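Local coordinates for ER-derived vesicles protein ERV41 (Saccharomyces cerevisiae, PDB 3ZLC) that is a constituent of COPII-coated vesicles, is required for efficient transport of some secretory proteins from the endoplasmic reticulum to the Golgi, and facilitates the return route, at residues Met24-Asn29 with His156-Phe161; Leu53-Met58 with Cys117-Ser122; Asp171-Asn176 with Tyr212-Tyr217; Thr193-Thr198 with Asp208-Ser213. All coordinates share one frame; numbering follows the deposited sequence. Where two conformers were deposited one is given.

Interaction 1. Residues Met24-Asn29 with His156-Phe161; sequences MDIYVN and HVINEF
Met-24 and Phe-161 meet on the packed side of this antiparallel strand pair. In one of the two conformers of Met-24, CG lies in the plane of the phenyl ring at its edge, 3.7 Å from Phe-161 CD1. Ile-26, also modelled twice, continues this buried face with Ile-158, CG1 to CG1 at 4.2 Å in one copy. Phe-236 of strand 233-240 covers both isoleucines and stacks on Phe-161, so this side belongs to the interior between the two sheets of the lumenal domain.

The other face is only partly buried and more polar. Here a classic beta bulge sets Asn-159 and Glu-160 against Asp-25. Asp-25 O accepts from both Asn-159 N (2.8 Å) and Glu-160 N (3.0 Å). With Asn-159 CG anti to its carbonyl carbon (chi1 -59°), the amide is set off toward Asp-25, and ND2 reaches Asp-25 OD1 at 2.9 Å, from above the carboxylate plane. The same ND2 sits over one face of the Tyr-27 ring, toward the rim and 3.3 Å from Tyr-27 CZ. Val-157 lies beside the ring, with CB 3.8 Å from Tyr-27 CD2. An alanine at Tyr-27 would probably leave Asn-159 ND2 without the ring it lies over and open a gap beside Val-157.

Asp-25 OD1 also binds His-118 NE2. Two N-H donors on one carboxylate oxygen would probably stabilise its negative charge and hold the group in place.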
loop_
_atom_site.group_PDB
_atom_site.type_symbol
_atom_site.label_atom_id
_atom_site.label_comp_id
_atom_site.label_asym_id
_atom_site.label_seq_id
_atom_site.Cartn_x
_atom_site.Cartn_y
_atom_site.Cartn_z
ATOM N N MET A 24 -0.796 1.177 6.741
ATOM C CA MET A 24 -1.470 1.147 5.449
ATOM C C MET A 24 -2.902 1.689 5.543
ATOM O O MET A 24 -3.610 1.412 6.502
ATOM C CB MET A 24 -1.494 -0.295 4.934
ATOM C CG MET A 24 -1.585 -0.416 3.436
ATOM S SD MET A 24 -1.764 -2.114 2.847
ATOM C CE MET A 24 -2.222 -2.936 4.378
ATOM N N ASP A 25 -3.321 2.436 4.535
ATOM C CA ASP A 25 -4.697 2.875 4.448
ATOM C C ASP A 25 -4.921 2.934 2.956
ATOM O O ASP A 25 -4.344 3.776 2.267
ATOM C CB ASP A 25 -4.887 4.249 5.096
ATOM C CG ASP A 25 -6.358 4.655 5.144
ATOM O OD1 ASP A 25 -7.021 4.624 4.079
ATOM O OD2 ASP A 25 -6.858 4.951 6.239
ATOM N N ILE A 26 -5.684 1.974 2.438
ATOM C CA ILE A 26 -5.846 1.790 0.992
ATOM C C ILE A 26 -7.325 1.540 0.657
ATOM O O ILE A 26 -8.037 0.947 1.471
ATOM C CB ILE A 26 -4.971 0.589 0.527
ATOM C CG1 ILE A 26 -3.495 0.885 0.825
ATOM C CG2 ILE A 26 -5.145 0.285 -0.962
ATOM C CD1 ILE A 26 -2.556 -0.206 0.409
ATOM N N TYR A 27 -7.781 1.989 -0.518
ATOM C CA TYR A 27 -9.111 1.623 -1.005
ATOM C C TYR A 27 -8.831 0.658 -2.145
ATOM O O TYR A 27 -7.981 0.936 -2.984
ATOM C CB TYR A 27 -9.870 2.830 -1.574
ATOM C CG TYR A 27 -10.132 3.978 -0.609
ATOM C CD1 TYR A 27 -10.213 3.771 0.767
ATOM C CD2 TYR A 27 -10.296 5.269 -1.085
ATOM C CE1 TYR A 27 -10.465 4.839 1.642
ATOM C CE2 TYR A 27 -10.544 6.336 -0.230
ATOM C CZ TYR A 27 -10.622 6.117 1.133
ATOM O OH TYR A 27 -10.872 7.179 1.984
ATOM N N VAL A 28 -9.518 -0.476 -2.167
ATOM C CA VAL A 28 -9.405 -1.433 -3.277
ATOM C C VAL A 28 -10.776 -1.539 -3.941
ATOM O O VAL A 28 -11.789 -1.597 -3.244
ATOM C CB VAL A 28 -8.986 -2.844 -2.779
ATOM C CG1 VAL A 28 -8.867 -3.819 -3.954
ATOM C CG2 VAL A 28 -7.644 -2.776 -2.027
ATOM N N ASN A 29 -10.808 -1.569 -5.276
ATOM C CA ASN A 29 -12.063 -1.607 -6.055
ATOM C C ASN A 29 -12.677 -3.012 -6.088
ATOM O O ASN A 29 -13.253 -3.431 -7.095
ATOM C CB ASN A 29 -11.763 -1.104 -7.481
ATOM C CG ASN A 29 -13.000 -0.708 -8.285
ATOM O OD1 ASN A 29 -12.859 -0.343 -9.453
ATOM N ND2 ASN A 29 -14.202 -0.757 -7.679
ATOM N N HIS A 156 -6.903 0.954 -7.245
ATOM C CA HIS A 156 -6.722 1.188 -5.821
ATOM C C HIS A 156 -6.288 2.610 -5.542
ATOM O O HIS A 156 -5.792 3.310 -6.434
ATOM C CB HIS A 156 -5.709 0.192 -5.232
ATOM C CG HIS A 156 -4.347 0.284 -5.847
ATOM N ND1 HIS A 156 -4.032 -0.324 -7.041
ATOM C CD2 HIS A 156 -3.214 0.914 -5.435
ATOM C CE1 HIS A 156 -2.766 -0.076 -7.344
ATOM N NE2 HIS A 156 -2.248 0.670 -6.386
ATOM N N VAL A 157 -6.521 3.038 -4.306
ATOM C CA VAL A 157 -6.078 4.343 -3.835
ATOM C C VAL A 157 -5.231 4.080 -2.622
ATOM O O VAL A 157 -5.664 3.379 -1.710
ATOM C CB VAL A 157 -7.264 5.202 -3.364
ATOM C CG1 VAL A 157 -6.753 6.476 -2.668
ATOM C CG2 VAL A 157 -8.152 5.559 -4.555
ATOM N N ILE A 158 -4.021 4.622 -2.596
ATOM C CA ILE A 158 -3.203 4.469 -1.403
ATOM C C ILE A 158 -3.263 5.789 -0.657
ATOM O O ILE A 158 -2.678 6.780 -1.108
ATOM C CB ILE A 158 -1.721 4.139 -1.764
ATOM C CG1 ILE A 158 -1.646 2.779 -2.478
ATOM C CG2 ILE A 158 -0.859 4.100 -0.493
ATOM C CD1 ILE A 158 -0.326 2.533 -3.251
ATOM N N ASN A 159 -3.971 5.823 0.468
ATOM C CA ASN A 159 -4.016 7.050 1.257
ATOM C C ASN A 159 -2.765 7.147 2.114
ATOM O O ASN A 159 -2.184 8.230 2.255
ATOM C CB ASN A 159 -5.278 7.108 2.126
ATOM C CG ASN A 159 -6.530 7.036 1.306
ATOM O OD1 ASN A 159 -6.728 7.862 0.410
ATOM N ND2 ASN A 159 -7.372 6.016 1.564
ATOM N N GLU A 160 -2.347 6.008 2.659
ATOM C CA GLU A 160 -1.088 5.921 3.407
ATOM C C GLU A 160 -0.391 4.597 3.165
ATOM O O GLU A 160 -1.041 3.549 3.082
ATOM C CB GLU A 160 -1.322 6.066 4.925
ATOM C CG GLU A 160 0.025 6.056 5.703
ATOM C CD GLU A 160 -0.139 6.090 7.217
ATOM O OE1 GLU A 160 -1.294 6.047 7.698
ATOM O OE2 GLU A 160 0.900 6.146 7.923
ATOM N N PHE A 161 0.937 4.651 3.059
ATOM C CA PHE A 161 1.772 3.460 3.126
ATOM C C PHE A 161 3.122 3.909 3.681
ATOM O O PHE A 161 3.869 4.610 3.002
ATOM C CB PHE A 161 1.955 2.814 1.753
ATOM C CG PHE A 161 2.601 1.471 1.828
ATOM C CD1 PHE A 161 1.876 0.375 2.280
ATOM C CD2 PHE A 161 3.940 1.300 1.487
ATOM C CE1 PHE A 161 2.463 -0.879 2.377
ATOM C CE2 PHE A 161 4.534 0.055 1.582
ATOM C CZ PHE A 161 3.798 -1.036 2.032
#

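Interaction 2. Residues Leu53-Met58 with Cys117-Ser122; sequences LQLEEM and CHVFGS
Leu-55 and Val-119 lie side by side at the apolar centre, pointing the same way, with Leu-55 CG 4.0 Å from Val-119 CG2. Cys-117 flanks them. Its SG lies 3.8 Å from Leu-55 CB and is tied by a disulfide to Cys-32. On the other flank Leu-53 CD1 packs on Val-119 CG1. Leu-53 CD2 reaches the backbone at Gly-121 N, 3.7 Å away, where no side chain stands between them. Ile-37 of strand 35-41 touches both Leu-53 and Val-119.

Strand 53-57 is the outermost strand of its sheet within this chain. It runs antiparallel to strand 117-126. Four backbone bonds join the two, paired at Gln-54 with Phe-120 and at Glu-56 with His-118. The shortest runs from His-118 N to Glu-56 O, at 2.7 Å.

Further out, Phe-120 CD1 sits over the centre of one face of the His-118 ring. Phe-120 CG stands between the backbone N and the carbonyl carbon (chi1 61°), which starts the ring off toward strand 53-57, where Gln-54 and Glu-56 meet it. Gln-54 CB sits over one ring face, 3.7 Å from the centroid of Phe-120, in a CH-pi contact. The Glu-56 carboxylate meets the ring edge nearly perpendicular to it, with OE2 3.5 Å from Phe-120 CZ. Met-58 SD comes 3.8 Å from His-118 CB. The imidazole leads away from strand 53-57 toward strand 19-28, where NE2 bonds Asp-25 OD1.

The exposed side thus combines aromatic and charged groups. The Glu-56 oxygens are likely to be drawn weakly to the slightly positive hydrogens on the Phe-120 rim.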
loop_
_atom_site.group_PDB
_atom_site.type_symbol
_atom_site.label_atom_id
_atom_site.label_comp_id
_atom_site.label_asym_id
_atom_site.label_seq_id
_atom_site.Cartn_x
_atom_site.Cartn_y
_atom_site.Cartn_z
ATOM N N LEU A 53 -5.455 -5.817 10.577
ATOM C CA LEU A 53 -6.048 -4.831 9.680
ATOM C C LEU A 53 -7.557 -4.805 9.795
ATOM O O LEU A 53 -8.193 -5.806 10.134
ATOM C CB LEU A 53 -5.664 -5.102 8.224
ATOM C CG LEU A 53 -4.196 -5.056 7.822
ATOM C CD1 LEU A 53 -4.011 -5.640 6.418
ATOM C CD2 LEU A 53 -3.636 -3.627 7.883
ATOM N N GLN A 54 -8.136 -3.643 9.537
ATOM C CA GLN A 54 -9.582 -3.537 9.408
ATOM C C GLN A 54 -9.917 -3.571 7.926
ATOM O O GLN A 54 -9.247 -2.915 7.124
ATOM C CB GLN A 54 -10.081 -2.238 10.044
ATOM C CG GLN A 54 -9.949 -2.237 11.562
ATOM C CD GLN A 54 -10.581 -3.471 12.182
ATOM O OE1 GLN A 54 -9.905 -4.284 12.807
ATOM N NE2 GLN A 54 -11.881 -3.620 11.993
ATOM N N LEU A 55 -10.925 -4.351 7.564
ATOM C CA LEU A 55 -11.421 -4.389 6.190
ATOM C C LEU A 55 -12.875 -3.940 6.247
ATOM O O LEU A 55 -13.709 -4.591 6.875
ATOM C CB LEU A 55 -11.312 -5.795 5.590
ATOM C CG LEU A 55 -9.975 -6.112 4.913
ATOM C CD1 LEU A 55 -8.884 -6.251 5.955
ATOM C CD2 LEU A 55 -10.056 -7.373 4.053
ATOM N N GLU A 56 -13.172 -2.799 5.639
ATOM C CA GLU A 56 -14.522 -2.257 5.711
ATOM C C GLU A 56 -15.071 -1.990 4.327
ATOM O O GLU A 56 -14.373 -1.417 3.476
ATOM C CB GLU A 56 -14.529 -0.977 6.553
ATOM C CG GLU A 56 -14.336 -1.255 8.044
ATOM C CD GLU A 56 -14.374 -0.003 8.904
ATOM O OE1 GLU A 56 -14.740 1.078 8.389
ATOM O OE2 GLU A 56 -14.029 -0.102 10.101
ATOM N N GLU A 57 -16.322 -2.387 4.112
ATOM C CA GLU A 57 -16.982 -2.176 2.823
ATOM C C GLU A 57 -17.108 -0.687 2.550
ATOM O O GLU A 57 -17.347 0.098 3.472
ATOM C CB GLU A 57 -18.380 -2.802 2.815
ATOM C CG GLU A 57 -18.442 -4.251 3.284
ATOM C CD GLU A 57 -17.738 -5.202 2.350
ATOM O OE1 GLU A 57 -17.449 -4.810 1.200
ATOM O OE2 GLU A 57 -17.473 -6.352 2.768
ATOM N N MET A 58 -16.968 -0.296 1.287
ATOM C CA MET A 58 -17.138 1.110 0.914
ATOM C C MET A 58 -17.566 1.205 -0.536
ATOM O O MET A 58 -17.361 0.255 -1.295
ATOM C CB MET A 58 -15.814 1.841 1.089
ATOM C CG MET A 58 -14.763 1.413 0.060
ATOM S SD MET A 58 -13.183 2.271 0.249
ATOM C CE MET A 58 -13.667 3.966 -0.079
ATOM N N CYS A 117 -13.295 -1.901 -0.932
ATOM C CA CYS A 117 -12.895 -2.252 0.423
ATOM C C CYS A 117 -11.876 -1.237 0.928
ATOM O O CYS A 117 -10.898 -0.919 0.235
ATOM C CB CYS A 117 -12.259 -3.636 0.467
ATOM S SG CYS A 117 -11.947 -4.234 2.161
ATOM N N HIS A 118 -12.133 -0.723 2.126
ATOM C CA HIS A 118 -11.210 0.164 2.821
ATOM C C HIS A 118 -10.354 -0.704 3.739
ATOM O O HIS A 118 -10.857 -1.254 4.730
ATOM C CB HIS A 118 -12.005 1.176 3.646
ATOM C CG HIS A 118 -11.157 2.182 4.360
ATOM N ND1 HIS A 118 -11.648 2.983 5.374
ATOM C CD2 HIS A 118 -9.860 2.542 4.190
ATOM C CE1 HIS A 118 -10.683 3.773 5.814
ATOM N NE2 HIS A 118 -9.591 3.534 5.117
ATOM N N VAL A 119 -9.072 -0.830 3.406
ATOM C CA VAL A 119 -8.155 -1.682 4.160
ATOM C C VAL A 119 -7.205 -0.794 4.961
ATOM O O VAL A 119 -6.487 0.023 4.392
ATOM C CB VAL A 119 -7.337 -2.571 3.212
ATOM C CG1 VAL A 119 -6.357 -3.417 4.013
ATOM C CG2 VAL A 119 -8.280 -3.460 2.371
ATOM N N PHE A 120 -7.196 -0.934 6.284
ATOM C CA PHE A 120 -6.362 -0.025 7.068
ATOM C C PHE A 120 -5.907 -0.599 8.407
ATOM O O PHE A 120 -6.622 -1.379 9.052
ATOM C CB PHE A 120 -7.075 1.325 7.264
ATOM C CG PHE A 120 -8.374 1.229 8.007
ATOM C CD1 PHE A 120 -9.534 0.794 7.369
ATOM C CD2 PHE A 120 -8.444 1.581 9.348
ATOM C CE1 PHE A 120 -10.745 0.714 8.063
ATOM C CE2 PHE A 120 -9.637 1.501 10.038
ATOM C CZ PHE A 120 -10.793 1.071 9.395
ATOM N N GLY A 121 -4.699 -0.211 8.809
ATOM C CA GLY A 121 -4.158 -0.636 10.089
ATOM C C GLY A 121 -2.644 -0.609 10.066
ATOM O O GLY A 121 -2.041 -0.067 9.146
ATOM N N SER A 122 -2.037 -1.190 11.092
ATOM C CA SER A 122 -0.588 -1.234 11.193
ATOM C C SER A 122 -0.138 -2.662 11.463
ATOM O O SER A 122 -0.655 -3.321 12.362
ATOM C CB SER A 122 -0.110 -0.288 12.298
ATOM O OG SER A 122 -0.238 1.054 11.873
#

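Interaction 3. Residues Asp171-Asn176 with Tyr212-Tyr217; sequences DNPLDN and YSVNDY
Tyr-212 has the largest share of surface buried here, followed by Pro-173 and Leu-174. Pro-173 lies across one face of the Tyr-212 ring. Pro-173 CD stands over its middle, 3.6 Å from the centroid of Tyr-212 and 14° off the ring normal, a CH-pi contact. Tyr-212 CG stands between the backbone N and the carbonyl carbon (chi1 66°), which starts the ring off toward the turn at Asn-172 to Asp-175. Beyond the ring, Pro-173 CB presses on Val-214 CG1 at 3.5 Å, closer than usual for two carbons.

Leu-174 works at the hydroxyl end. Its backbone N donates to Tyr-212 OH, a long bond of 3.3 Å. The hydroxyl also bonds Phe-161 O, so it ties the loop and strand 156-163 together.

Pro-173 and Leu-174 are the central residues of a type I beta turn. It lies in the loop between strands 156-163 and 177-179, and the tyrosine comes from strand 209-219 of the other sheet. Asp-175 N closes the turn by donating to Asn-172 O. Asn-172 ND2 adds a second brace to Asp-175 OD2 at 2.9 Å, from above the carboxylate plane. The Asn-172 amide is nearly parallel to the tyrosine ring, 18° between planes, and its OD1 lies 3.4 Å from Tyr-212 CE1.

One water lies between Asp-171 O and Tyr-212 O. A second accepts from Tyr-212 N and sits next to Asn-172 OD1.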
loop_
_atom_site.group_PDB
_atom_site.type_symbol
_atom_site.label_atom_id
_atom_site.label_comp_id
_atom_site.label_asym_id
_atom_site.label_seq_id
_atom_site.Cartn_x
_atom_site.Cartn_y
_atom_site.Cartn_z
ATOM N N ASP A 171 7.265 12.136 4.153
ATOM C CA ASP A 171 6.796 12.375 2.799
ATOM C C ASP A 171 6.968 11.045 2.094
ATOM O O ASP A 171 8.046 10.749 1.589
ATOM C CB ASP A 171 7.648 13.473 2.133
ATOM C CG ASP A 171 7.079 13.912 0.780
ATOM O OD1 ASP A 171 6.227 13.174 0.241
ATOM O OD2 ASP A 171 7.465 14.986 0.254
ATOM N N ASN A 172 5.926 10.214 2.123
ATOM C CA ASN A 172 5.992 8.864 1.567
ATOM C C ASN A 172 5.598 8.894 0.096
ATOM O O ASN A 172 4.563 9.469 -0.257
ATOM C CB ASN A 172 5.021 7.937 2.328
ATOM C CG ASN A 172 5.342 7.854 3.807
ATOM O OD1 ASN A 172 6.464 7.470 4.184
ATOM N ND2 ASN A 172 4.379 8.242 4.658
ATOM N N PRO A 173 6.405 8.274 -0.773
ATOM C CA PRO A 173 6.062 8.376 -2.198
ATOM C C PRO A 173 4.664 7.841 -2.536
ATOM O O PRO A 173 4.020 8.392 -3.438
ATOM C CB PRO A 173 7.105 7.493 -2.878
ATOM C CG PRO A 173 8.271 7.408 -1.891
ATOM C CD PRO A 173 7.693 7.593 -0.522
ATOM N N LEU A 174 4.201 6.789 -1.857
ATOM C CA LEU A 174 2.898 6.207 -2.237
ATOM C C LEU A 174 1.687 6.872 -1.591
ATOM O O LEU A 174 0.561 6.618 -2.019
ATOM C CB LEU A 174 2.862 4.690 -2.002
ATOM C CG LEU A 174 3.969 3.953 -2.760
ATOM C CD1 LEU A 174 3.869 2.458 -2.466
ATOM C CD2 LEU A 174 3.906 4.240 -4.265
ATOM N N ASP A 175 1.892 7.741 -0.598
ATOM C CA ASP A 175 0.760 8.429 0.046
ATOM C C ASP A 175 -0.011 9.271 -0.948
ATOM O O ASP A 175 0.592 9.977 -1.767
ATOM C CB ASP A 175 1.230 9.385 1.167
ATOM C CG ASP A 175 1.623 8.659 2.435
ATOM O OD1 ASP A 175 1.594 7.416 2.443
ATOM O OD2 ASP A 175 2.006 9.336 3.414
ATOM N N ASN A 176 -1.339 9.231 -0.850
ATOM C CA ASN A 176 -2.201 10.031 -1.716
ATOM C C ASN A 176 -1.927 9.794 -3.214
ATOM O O ASN A 176 -1.791 10.727 -3.995
ATOM C CB ASN A 176 -2.083 11.523 -1.364
ATOM C CG ASN A 176 -2.288 11.789 0.125
ATOM O OD1 ASN A 176 -1.374 12.237 0.814
ATOM N ND2 ASN A 176 -3.487 11.496 0.627
ATOM N N TYR A 212 11.245 6.141 2.487
ATOM C CA TYR A 212 11.514 5.175 1.429
ATOM C C TYR A 212 11.449 5.784 0.047
ATOM O O TYR A 212 10.822 6.846 -0.167
ATOM C CB TYR A 212 10.596 3.943 1.530
ATOM C CG TYR A 212 9.115 4.194 1.286
ATOM C CD1 TYR A 212 8.289 4.647 2.309
ATOM C CD2 TYR A 212 8.536 3.911 0.044
ATOM C CE1 TYR A 212 6.914 4.844 2.100
ATOM C CE2 TYR A 212 7.169 4.107 -0.177
ATOM C CZ TYR A 212 6.373 4.554 0.846
ATOM O OH TYR A 212 5.031 4.758 0.607
ATOM N N SER A 213 12.136 5.114 -0.876
ATOM C CA SER A 213 12.021 5.398 -2.295
ATOM C C SER A 213 11.344 4.191 -2.899
ATOM O O SER A 213 11.189 3.163 -2.231
ATOM C CB SER A 213 13.390 5.613 -2.939
ATOM O OG SER A 213 14.234 4.464 -2.827
ATOM N N VAL A 214 10.934 4.302 -4.155
ATOM C CA VAL A 214 10.111 3.247 -4.747
ATOM C C VAL A 214 10.310 3.221 -6.244
ATOM O O VAL A 214 10.612 4.253 -6.870
ATOM C CB VAL A 214 8.610 3.435 -4.360
ATOM C CG1 VAL A 214 8.115 4.788 -4.807
ATOM C CG2 VAL A 214 7.733 2.322 -4.955
ATOM N N ASN A 215 10.233 2.023 -6.814
ATOM C CA ASN A 215 10.079 1.888 -8.260
ATOM C C ASN A 215 8.877 0.956 -8.489
ATOM O O ASN A 215 8.545 0.146 -7.602
ATOM C CB ASN A 215 11.393 1.495 -8.981
ATOM C CG ASN A 215 11.970 0.159 -8.522
ATOM O OD1 ASN A 215 11.458 -0.904 -8.879
ATOM N ND2 ASN A 215 13.068 0.206 -7.768
ATOM N N ASP A 216 8.184 1.127 -9.616
ATOM C CA ASP A 216 6.831 0.573 -9.794
ATOM C C ASP A 216 6.765 -0.338 -11.001
ATOM O O ASP A 216 7.304 -0.000 -12.059
ATOM C CB ASP A 216 5.823 1.693 -10.095
ATOM C CG ASP A 216 5.638 2.659 -8.960
ATOM O OD1 ASP A 216 6.290 2.519 -7.908
ATOM O OD2 ASP A 216 4.822 3.579 -9.146
ATOM N N TYR A 217 6.060 -1.457 -10.863
ATOM C CA TYR A 217 5.829 -2.367 -11.994
ATOM C C TYR A 217 4.333 -2.652 -12.158
ATOM O O TYR A 217 3.569 -2.572 -11.187
ATOM C CB TYR A 217 6.588 -3.688 -11.789
ATOM C CG TYR A 217 8.074 -3.622 -12.090
ATOM C CD1 TYR A 217 8.962 -2.999 -11.210
ATOM C CD2 TYR A 217 8.588 -4.192 -13.250
ATOM C CE1 TYR A 217 10.336 -2.944 -11.494
ATOM C CE2 TYR A 217 9.946 -4.152 -13.535
ATOM C CZ TYR A 217 10.813 -3.530 -12.650
ATOM O OH TYR A 217 12.165 -3.481 -12.943
HETATM O O HOH W 1 10.458 9.473 0.675
HETATM O O HOH W 2 8.851 7.933 3.081
#

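Interaction 4. Residues Thr193-Thr198 with Asp208-Ser213; sequences TSVVPT and DTNQYS
Ser-194 O is gripped by two donors. Ser-213 N reaches it across the pair at 3.1 Å, and a water also donates to it. The same water accepts from Ser-213 OG, so it bridges the edge of the two strands. The next hydrogen-bonded pair is tighter: Val-196 N meets Gln-211 O at 2.7 Å, in a nearly straight bond almost in line with the C=O. At the far end Thr-198 N donates to Thr-209 O at 2.8 Å.

Beyond the backbone, Gln-211 and Thr-198 cross at about a right angle. Gln-211 OE1 lies 3.4 Å from Thr-198 CG2. A second water donates to this OE1 and is also hydrogen-bonded to Thr-198 OG1.

These strands, 188-200 and 209-219, form a beta hairpin. Strands 233-240 and 243-247 lie on the other side of strand 188-200. Pro-197 takes a non-hydrogen-bonded position opposite Asn-210, where its missing N-H costs no bond to this partner.

On the face with Asn-210 and Tyr-212, Val-195 CG1 packs on Asn-210 CB at 3.7 Å. With Asn-210 CG anti to its carbonyl carbon (chi1 -58°), the amide is set against Pro-197, and Asn-210 OD1 rests 3.3 Å from Pro-197 CA. This OD1 accepts from Arg-127 NH2. Asn-210 ND2 donates to Asp-208 OD1. An alanine at Asn-210 would probably leave Arg-127 and Asp-208 each without this amide partner and remove the OD1 contact with Pro-197 CA. Further along, Thr-193 CG2 touches the Tyr-212 ring obliquely, 3.6 Å from Tyr-212 CD2.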
loop_
_atom_site.group_PDB
_atom_site.type_symbol
_atom_site.label_atom_id
_atom_site.label_comp_id
_atom_site.label_asym_id
_atom_site.label_seq_id
_atom_site.Cartn_x
_atom_site.Cartn_y
_atom_site.Cartn_z
ATOM N N THR A 193 9.801 -1.012 -2.615
ATOM C CA THR A 193 10.125 0.104 -1.724
ATOM C C THR A 193 11.432 -0.173 -1.005
ATOM O O THR A 193 11.651 -1.289 -0.514
ATOM C CB THR A 193 9.019 0.339 -0.673
ATOM O OG1 THR A 193 8.891 -0.819 0.176
ATOM C CG2 THR A 193 7.690 0.661 -1.363
ATOM N N SER A 194 12.309 0.826 -0.953
ATOM C CA SER A 194 13.601 0.651 -0.287
ATOM C C SER A 194 13.616 1.624 0.882
ATOM O O SER A 194 13.532 2.850 0.694
ATOM C CB SER A 194 14.752 0.947 -1.247
ATOM O OG SER A 194 16.019 0.701 -0.631
ATOM N N VAL A 195 13.729 1.075 2.088
ATOM C CA VAL A 195 13.435 1.801 3.314
ATOM C C VAL A 195 14.726 2.212 4.021
ATOM O O VAL A 195 15.626 1.389 4.227
ATOM C CB VAL A 195 12.552 0.919 4.246
ATOM C CG1 VAL A 195 12.128 1.684 5.503
ATOM C CG2 VAL A 195 11.304 0.445 3.492
ATOM N N VAL A 196 14.812 3.487 4.389
ATOM C CA VAL A 196 16.003 4.020 5.047
ATOM C C VAL A 196 15.614 4.512 6.422
ATOM O O VAL A 196 14.712 5.350 6.533
ATOM C CB VAL A 196 16.563 5.215 4.268
ATOM C CG1 VAL A 196 17.855 5.737 4.928
ATOM C CG2 VAL A 196 16.829 4.824 2.849
ATOM N N PRO A 197 16.270 3.984 7.485
ATOM C CA PRO A 197 15.956 4.484 8.824
ATOM C C PRO A 197 16.631 5.834 9.019
ATOM O O PRO A 197 17.740 6.051 8.524
ATOM C CB PRO A 197 16.599 3.439 9.751
ATOM C CG PRO A 197 17.803 2.938 8.959
ATOM C CD PRO A 197 17.297 2.919 7.510
ATOM N N THR A 198 15.976 6.746 9.725
ATOM C CA THR A 198 16.568 8.067 9.911
ATOM C C THR A 198 16.602 8.469 11.380
ATOM O O THR A 198 15.741 8.080 12.168
ATOM C CB THR A 198 15.801 9.126 9.127
ATOM O OG1 THR A 198 14.408 9.049 9.471
ATOM C CG2 THR A 198 15.977 8.907 7.634
ATOM N N ASP A 208 10.826 5.588 15.827
ATOM C CA ASP A 208 11.195 4.745 14.694
ATOM C C ASP A 208 10.867 5.429 13.357
ATOM O O ASP A 208 9.896 5.077 12.690
ATOM C CB ASP A 208 10.478 3.386 14.801
ATOM C CG ASP A 208 10.985 2.370 13.789
ATOM O OD1 ASP A 208 11.983 2.656 13.089
ATOM O OD2 ASP A 208 10.385 1.281 13.686
ATOM N N THR A 209 11.696 6.394 12.961
ATOM C CA THR A 209 11.474 7.154 11.728
ATOM C C THR A 209 12.169 6.529 10.530
ATOM O O THR A 209 13.347 6.158 10.603
ATOM C CB THR A 209 11.951 8.613 11.878
ATOM O OG1 THR A 209 13.271 8.632 12.443
ATOM C CG2 THR A 209 11.009 9.372 12.794
ATOM N N ASN A 210 11.434 6.420 9.427
ATOM C CA ASN A 210 11.966 5.839 8.193
ATOM C C ASN A 210 11.405 6.594 7.016
ATOM O O ASN A 210 10.274 7.109 7.074
ATOM C CB ASN A 210 11.536 4.371 8.045
ATOM C CG ASN A 210 11.978 3.513 9.205
ATOM O OD1 ASN A 210 13.035 2.884 9.154
ATOM N ND2 ASN A 210 11.172 3.475 10.258
ATOM N N GLN A 211 12.176 6.638 5.939
ATOM C CA GLN A 211 11.661 7.133 4.673
ATOM C C GLN A 211 11.975 6.099 3.592
ATOM O O GLN A 211 12.856 5.238 3.771
ATOM C CB GLN A 211 12.303 8.493 4.352
ATOM C CG GLN A 211 13.846 8.471 4.252
ATOM C CD GLN A 211 14.416 9.875 4.285
ATOM O OE1 GLN A 211 14.230 10.601 5.267
ATOM N NE2 GLN A 211 15.087 10.282 3.204
ATOM N N TYR A 212 11.245 6.141 2.487
ATOM C CA TYR A 212 11.514 5.175 1.429
ATOM C C TYR A 212 11.449 5.784 0.047
ATOM O O TYR A 212 10.822 6.846 -0.167
ATOM C CB TYR A 212 10.596 3.943 1.530
ATOM C CG TYR A 212 9.115 4.194 1.286
ATOM C CD1 TYR A 212 8.289 4.647 2.309
ATOM C CD2 TYR A 212 8.536 3.911 0.044
ATOM C CE1 TYR A 212 6.914 4.844 2.100
ATOM C CE2 TYR A 212 7.169 4.107 -0.177
ATOM C CZ TYR A 212 6.373 4.554 0.846
ATOM O OH TYR A 212 5.031 4.758 0.607
ATOM N N SER A 213 12.136 5.114 -0.876
ATOM C CA SER A 213 12.021 5.398 -2.295
ATOM C C SER A 213 11.344 4.191 -2.899
ATOM O O SER A 213 11.189 3.163 -2.231
ATOM C CB SER A 213 13.390 5.613 -2.939
ATOM O OG SER A 213 14.234 4.464 -2.827
HETATM O O HOH W 3 15.637 4.462 -0.459
HETATM O O HOH W 4 12.946 9.948 7.423
#

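Overall arrangement
Interactions 1 and 2 are neighbours in one sheet, their centres about 9 Å apart. Strands 19-28 and 117-126 pair between them, and Asp-25 with His-118 adds a side-chain link. Interaction 1 is the more central, with an apolar face against the other sheet. Interaction 2 is the edge, where charged groups are exposed. Interaction 4 is buried too, but it is a hairpin in the other sheet, held by backbone bonds and bridging waters. Interaction 3 differs in having no strand pairing: a loop turn meets strand 209-219. It shares Tyr-212 with interaction 4, and that hydroxyl bonds Phe-161 O of interaction 1, joining the two sheets.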